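Local coordinates for protein Serpin48 (Tenebrio molitor, PDB 3OZQ) that specifically inhibits the insect innate-immunity protease SPE, probably by the serpin mechanism, at residues L268-K280 / S311-E323. Residues are numbered along the deposited sequence; the frame is centred on the assembly and turned at random.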
loop_
_atom_site.group_PDB
_atom_site.type_symbol
_atom_site.label_atom_id
_atom_site.label_comp_id
_atom_site.label_asym_id
_atom_site.label_seq_id
_atom_site.Cartn_x
_atom_site.Cartn_y
_atom_site.Cartn_z
ATOM N N LEU A 268 8.689 -17.370 -10.832
ATOM C CA LEU A 268 8.195 -16.021 -10.583
ATOM C C LEU A 268 8.984 -15.045 -11.408
ATOM O O LEU A 268 10.190 -14.941 -11.240
ATOM C CB LEU A 268 8.368 -15.661 -9.106
ATOM C CG LEU A 268 7.834 -14.283 -8.692
ATOM C CD1 LEU A 268 6.319 -14.331 -8.664
ATOM C CD2 LEU A 268 8.399 -13.898 -7.337
ATOM N N PRO A 269 8.304 -14.316 -12.297
ATOM C CA PRO A 269 8.942 -13.252 -13.068
ATOM C C PRO A 269 9.483 -12.179 -12.139
ATOM O O PRO A 269 8.907 -11.922 -11.065
ATOM C CB PRO A 269 7.785 -12.650 -13.877
ATOM C CG PRO A 269 6.687 -13.662 -13.827
ATOM C CD PRO A 269 6.853 -14.392 -12.533
ATOM N N LYS A 270 10.561 -11.522 -12.536
ATOM C CA LYS A 270 10.888 -10.300 -11.821
ATOM C C LYS A 270 9.946 -9.193 -12.283
ATOM O O LYS A 270 9.465 -9.195 -13.414
ATOM C CB LYS A 270 12.362 -9.926 -11.967
ATOM C CG LYS A 270 12.863 -9.779 -13.386
ATOM C CD LYS A 270 14.361 -9.538 -13.371
ATOM C CE LYS A 270 15.052 -10.541 -12.471
ATOM N NZ LYS A 270 16.397 -10.042 -12.070
ATOM N N PHE A 271 9.629 -8.263 -11.392
ATOM C CA PHE A 271 8.726 -7.197 -11.770
ATOM C C PHE A 271 8.954 -5.930 -10.967
ATOM O O PHE A 271 9.378 -5.966 -9.815
ATOM C CB PHE A 271 7.251 -7.637 -11.727
ATOM C CG PHE A 271 6.758 -8.071 -10.358
ATOM C CD1 PHE A 271 6.868 -9.392 -9.947
ATOM C CD2 PHE A 271 6.154 -7.162 -9.501
ATOM C CE1 PHE A 271 6.398 -9.799 -8.703
ATOM C CE2 PHE A 271 5.677 -7.568 -8.256
ATOM C CZ PHE A 271 5.807 -8.882 -7.853
ATOM N N LYS A 272 8.707 -4.809 -11.618
ATOM C CA LYS A 272 8.784 -3.517 -10.969
ATOM C C LYS A 272 7.496 -2.799 -11.292
ATOM O O LYS A 272 7.029 -2.841 -12.436
ATOM C CB LYS A 272 9.991 -2.734 -11.485
ATOM C CG LYS A 272 10.321 -1.520 -10.641
ATOM C CD LYS A 272 11.659 -0.909 -11.037
ATOM C CE LYS A 272 11.780 0.520 -10.528
ATOM N NZ LYS A 272 12.999 1.208 -11.060
ATOM N N ILE A 273 6.897 -2.176 -10.281
ATOM C CA ILE A 273 5.694 -1.383 -10.475
ATOM C C ILE A 273 5.785 -0.055 -9.727
ATOM O O ILE A 273 6.210 -0.011 -8.572
ATOM C CB ILE A 273 4.426 -2.096 -9.961
ATOM C CG1 ILE A 273 4.332 -3.528 -10.520
ATOM C CG2 ILE A 273 3.187 -1.239 -10.273
ATOM C CD1 ILE A 273 3.218 -4.390 -9.873
ATOM N N GLU A 274 5.368 1.013 -10.393
ATOM C CA GLU A 274 5.233 2.330 -9.773
ATOM C C GLU A 274 3.815 2.829 -9.952
ATOM O O GLU A 274 3.301 2.859 -11.067
ATOM C CB GLU A 274 6.192 3.336 -10.404
ATOM C CG GLU A 274 7.612 3.283 -9.878
ATOM C CD GLU A 274 8.295 4.653 -9.926
ATOM O OE1 GLU A 274 7.740 5.610 -9.320
ATOM O OE2 GLU A 274 9.370 4.767 -10.574
ATOM N N SER A 275 3.178 3.219 -8.852
ATOM C CA SER A 275 1.817 3.730 -8.917
ATOM C C SER A 275 1.650 5.051 -8.186
ATOM O O SER A 275 2.329 5.317 -7.198
ATOM C CB SER A 275 0.824 2.701 -8.371
ATOM O OG SER A 275 0.821 1.528 -9.177
ATOM N N THR A 276 0.739 5.876 -8.694
ATOM C CA THR A 276 0.325 7.090 -8.020
ATOM C C THR A 276 -1.189 6.996 -7.903
ATOM O O THR A 276 -1.881 6.815 -8.898
ATOM C CB THR A 276 0.753 8.355 -8.798
ATOM O OG1 THR A 276 2.181 8.382 -8.917
ATOM C CG2 THR A 276 0.276 9.614 -8.086
ATOM N N VAL A 277 -1.699 7.067 -6.682
ATOM C CA VAL A 277 -3.117 6.853 -6.444
ATOM C C VAL A 277 -3.796 8.088 -5.827
ATOM O O VAL A 277 -3.342 8.635 -4.826
ATOM C CB VAL A 277 -3.354 5.608 -5.546
ATOM C CG1 VAL A 277 -4.836 5.429 -5.238
ATOM C CG2 VAL A 277 -2.770 4.363 -6.200
ATOM N N ASP A 278 -4.876 8.515 -6.468
ATOM C CA ASP A 278 -5.735 9.552 -5.972
ATOM C C ASP A 278 -6.649 8.905 -4.954
ATOM O O ASP A 278 -7.623 8.260 -5.320
ATOM C CB ASP A 278 -6.580 10.110 -7.105
ATOM C CG ASP A 278 -7.513 11.213 -6.640
ATOM O OD1 ASP A 278 -7.680 11.391 -5.405
ATOM O OD2 ASP A 278 -8.066 11.919 -7.515
ATOM N N PHE A 279 -6.321 9.083 -3.683
ATOM C CA PHE A 279 -7.117 8.499 -2.602
ATOM C C PHE A 279 -8.378 9.300 -2.254
ATOM O O PHE A 279 -9.264 8.791 -1.573
ATOM C CB PHE A 279 -6.263 8.235 -1.357
ATOM C CG PHE A 279 -5.807 6.797 -1.240
ATOM C CD1 PHE A 279 -6.617 5.852 -0.619
ATOM C CD2 PHE A 279 -4.586 6.396 -1.749
ATOM C CE1 PHE A 279 -6.216 4.505 -0.526
ATOM C CE2 PHE A 279 -4.173 5.054 -1.659
ATOM C CZ PHE A 279 -4.989 4.116 -1.033
ATOM N N LYS A 280 -8.468 10.543 -2.716
ATOM C CA LYS A 280 -9.714 11.296 -2.543
ATOM C C LYS A 280 -10.838 10.622 -3.322
ATOM O O LYS A 280 -11.936 10.415 -2.822
ATOM C CB LYS A 280 -9.567 12.751 -3.012
ATOM C CG LYS A 280 -10.900 13.472 -3.031
ATOM C CD LYS A 280 -10.775 14.955 -3.389
ATOM C CE LYS A 280 -12.104 15.680 -3.171
ATOM N NZ LYS A 280 -12.247 16.938 -3.985
ATOM N N SER A 311 -8.103 18.884 0.264
ATOM C CA SER A 311 -8.146 19.201 -1.159
ATOM C C SER A 311 -7.657 18.037 -2.025
ATOM O O SER A 311 -8.218 17.760 -3.084
ATOM C CB SER A 311 -7.316 20.449 -1.441
ATOM O OG SER A 311 -7.744 21.532 -0.644
ATOM N N ASN A 312 -6.588 17.385 -1.590
ATOM C CA ASN A 312 -6.053 16.250 -2.338
ATOM C C ASN A 312 -5.480 15.199 -1.403
ATOM O O ASN A 312 -5.032 15.527 -0.309
ATOM C CB ASN A 312 -4.975 16.702 -3.326
ATOM C CG ASN A 312 -5.414 17.890 -4.158
ATOM O OD1 ASN A 312 -5.487 19.001 -3.659
ATOM N ND2 ASN A 312 -5.735 17.651 -5.420
ATOM N N ILE A 313 -5.502 13.936 -1.843
ATOM C CA ILE A 313 -4.824 12.864 -1.130
ATOM C C ILE A 313 -4.085 11.999 -2.141
ATOM O O ILE A 313 -4.696 11.344 -2.968
ATOM C CB ILE A 313 -5.799 11.964 -0.337
ATOM C CG1 ILE A 313 -6.745 12.809 0.517
ATOM C CG2 ILE A 313 -5.016 10.999 0.544
ATOM C CD1 ILE A 313 -7.810 11.960 1.232
ATOM N N VAL A 314 -2.769 12.012 -2.072
ATOM C CA VAL A 314 -1.968 11.423 -3.120
ATOM C C VAL A 314 -0.992 10.412 -2.546
ATOM O O VAL A 314 -0.140 10.751 -1.718
ATOM C CB VAL A 314 -1.215 12.520 -3.941
ATOM C CG1 VAL A 314 -0.467 11.883 -5.114
ATOM C CG2 VAL A 314 -2.205 13.521 -4.469
ATOM N N GLN A 315 -1.168 9.162 -2.942
ATOM C CA GLN A 315 -0.204 8.120 -2.594
ATOM C C GLN A 315 0.677 7.780 -3.774
ATOM O O GLN A 315 0.201 7.623 -4.889
ATOM C CB GLN A 315 -0.914 6.867 -2.098
ATOM C CG GLN A 315 0.036 5.780 -1.620
ATOM C CD GLN A 315 -0.695 4.573 -1.094
ATOM O OE1 GLN A 315 -1.003 4.500 0.096
ATOM N NE2 GLN A 315 -0.975 3.609 -1.973
ATOM N N LYS A 316 1.966 7.644 -3.523
ATOM C CA LYS A 316 2.862 7.119 -4.538
ATOM C C LYS A 316 3.759 6.084 -3.917
ATOM O O LYS A 316 4.272 6.280 -2.817
ATOM C CB LYS A 316 3.708 8.234 -5.154
ATOM C CG LYS A 316 4.452 7.805 -6.404
ATOM C CD LYS A 316 4.997 9.031 -7.120
ATOM C CE LYS A 316 5.519 8.662 -8.512
ATOM N NZ LYS A 316 5.861 9.859 -9.336
ATOM N N SER A 317 3.931 4.971 -4.622
ATOM C CA SER A 317 4.722 3.854 -4.115
ATOM C C SER A 317 5.273 3.043 -5.278
ATOM O O SER A 317 4.788 3.149 -6.403
ATOM C CB SER A 317 3.863 2.968 -3.205
ATOM O OG SER A 317 2.908 2.236 -3.957
ATOM N N PHE A 318 6.299 2.247 -4.998
ATOM C CA PHE A 318 6.825 1.298 -5.968
ATOM C C PHE A 318 7.260 0.021 -5.276
ATOM O O PHE A 318 7.427 -0.026 -4.048
ATOM C CB PHE A 318 8.008 1.885 -6.732
ATOM C CG PHE A 318 9.246 2.018 -5.915
ATOM C CD1 PHE A 318 9.412 3.105 -5.068
ATOM C CD2 PHE A 318 10.253 1.073 -5.994
ATOM C CE1 PHE A 318 10.558 3.235 -4.306
ATOM C CE2 PHE A 318 11.399 1.195 -5.233
ATOM C CZ PHE A 318 11.552 2.278 -4.392
ATOM N N ILE A 319 7.422 -1.014 -6.084
ATOM C CA ILE A 319 7.959 -2.284 -5.636
ATOM C C ILE A 319 8.867 -2.812 -6.737
ATOM O O ILE A 319 8.593 -2.648 -7.938
ATOM C CB ILE A 319 6.860 -3.309 -5.364
ATOM C CG1 ILE A 319 7.462 -4.574 -4.727
ATOM C CG2 ILE A 319 6.140 -3.647 -6.670
ATOM C CD1 ILE A 319 6.432 -5.599 -4.291
ATOM N N ASP A 320 9.970 -3.408 -6.324
ATOM C CA ASP A 320 10.939 -3.904 -7.275
ATOM C C ASP A 320 11.325 -5.302 -6.820
ATOM O O ASP A 320 12.005 -5.475 -5.806
ATOM C CB ASP A 320 12.144 -2.963 -7.342
ATOM C CG ASP A 320 13.040 -3.251 -8.533
ATOM O OD1 ASP A 320 13.903 -2.400 -8.847
ATOM O OD2 ASP A 320 12.878 -4.329 -9.157
ATOM N N VAL A 321 10.844 -6.306 -7.545
ATOM C CA VAL A 321 10.978 -7.681 -7.090
ATOM C C VAL A 321 12.064 -8.383 -7.869
ATOM O O VAL A 321 12.017 -8.445 -9.091
ATOM C CB VAL A 321 9.654 -8.447 -7.204
ATOM C CG1 VAL A 321 9.873 -9.909 -6.936
ATOM C CG2 VAL A 321 8.641 -7.879 -6.213
ATOM N N SER A 322 13.046 -8.905 -7.144
ATOM C CA SER A 322 14.207 -9.528 -7.762
ATOM C C SER A 322 14.633 -10.790 -7.005
ATOM O O SER A 322 13.904 -11.290 -6.143
ATOM C CB SER A 322 15.355 -8.525 -7.819
ATOM O OG SER A 322 15.773 -8.216 -6.500
ATOM N N GLU A 323 15.818 -11.302 -7.324
ATOM C CA GLU A 323 16.259 -12.579 -6.753
ATOM C C GLU A 323 16.501 -12.558 -5.237
ATOM O O GLU A 323 16.225 -13.543 -4.558
ATOM C CB GLU A 323 17.491 -13.109 -7.491
ATOM C CG GLU A 323 17.200 -13.550 -8.914
ATOM C CD GLU A 323 17.532 -12.488 -9.950
ATOM O OE1 GLU A 323 17.824 -12.867 -11.104
ATOM O OE2 GLU A 323 17.500 -11.279 -9.624
HETATM O O HOH W 1 -6.283 13.674 -4.598
#
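Two antiparallel strands of the serpin's central beta-sheet pair from Phe271 opposite Val321 to Asp278 opposite Val314. Paired backbone bonds join Ile273 to Ile319, Ser275 to Ser317 and Val277 to Gln315; Val321 N to Phe271 O is short (2.7 Å), its return bond weak. Val321 CG2 sits over one face of the Phe271 ring, 3.8 Å from the centroid, a CH-pi contact offset toward the rim. With chi1 61°, Phe271 CG lies between backbone N and carbonyl carbon, swinging the ring to this methyl. This face, apolar here, takes in Ser275, Ser317 and Gln315 further along. The other exposes Lys272, Glu274 and Thr276 and buries Phe318; extended Lys316 passes Thr276 OG1, 3.4 Å from Lys316 CE, and Lys316 NZ hydrogen-bonds to Gln149 O. Lys270 NZ meets Glu323 OE2 (3.0 Å) from above the carboxylate plane, a salt bridge; Glu323 OE1 is hydrogen-bonded to Thr184 OG1. A glutamine here would probably cost Lys270 this charge pairing, leaving at best a neutral hydrogen bond. Phe279 N, at the helix start, adds one last bond to Ile313 O. Such bonding fixes strand 310-321 to strand 260-278; serpin sheets open on its other side, against parallel strand 163-174, to admit the cleaved reactive loop.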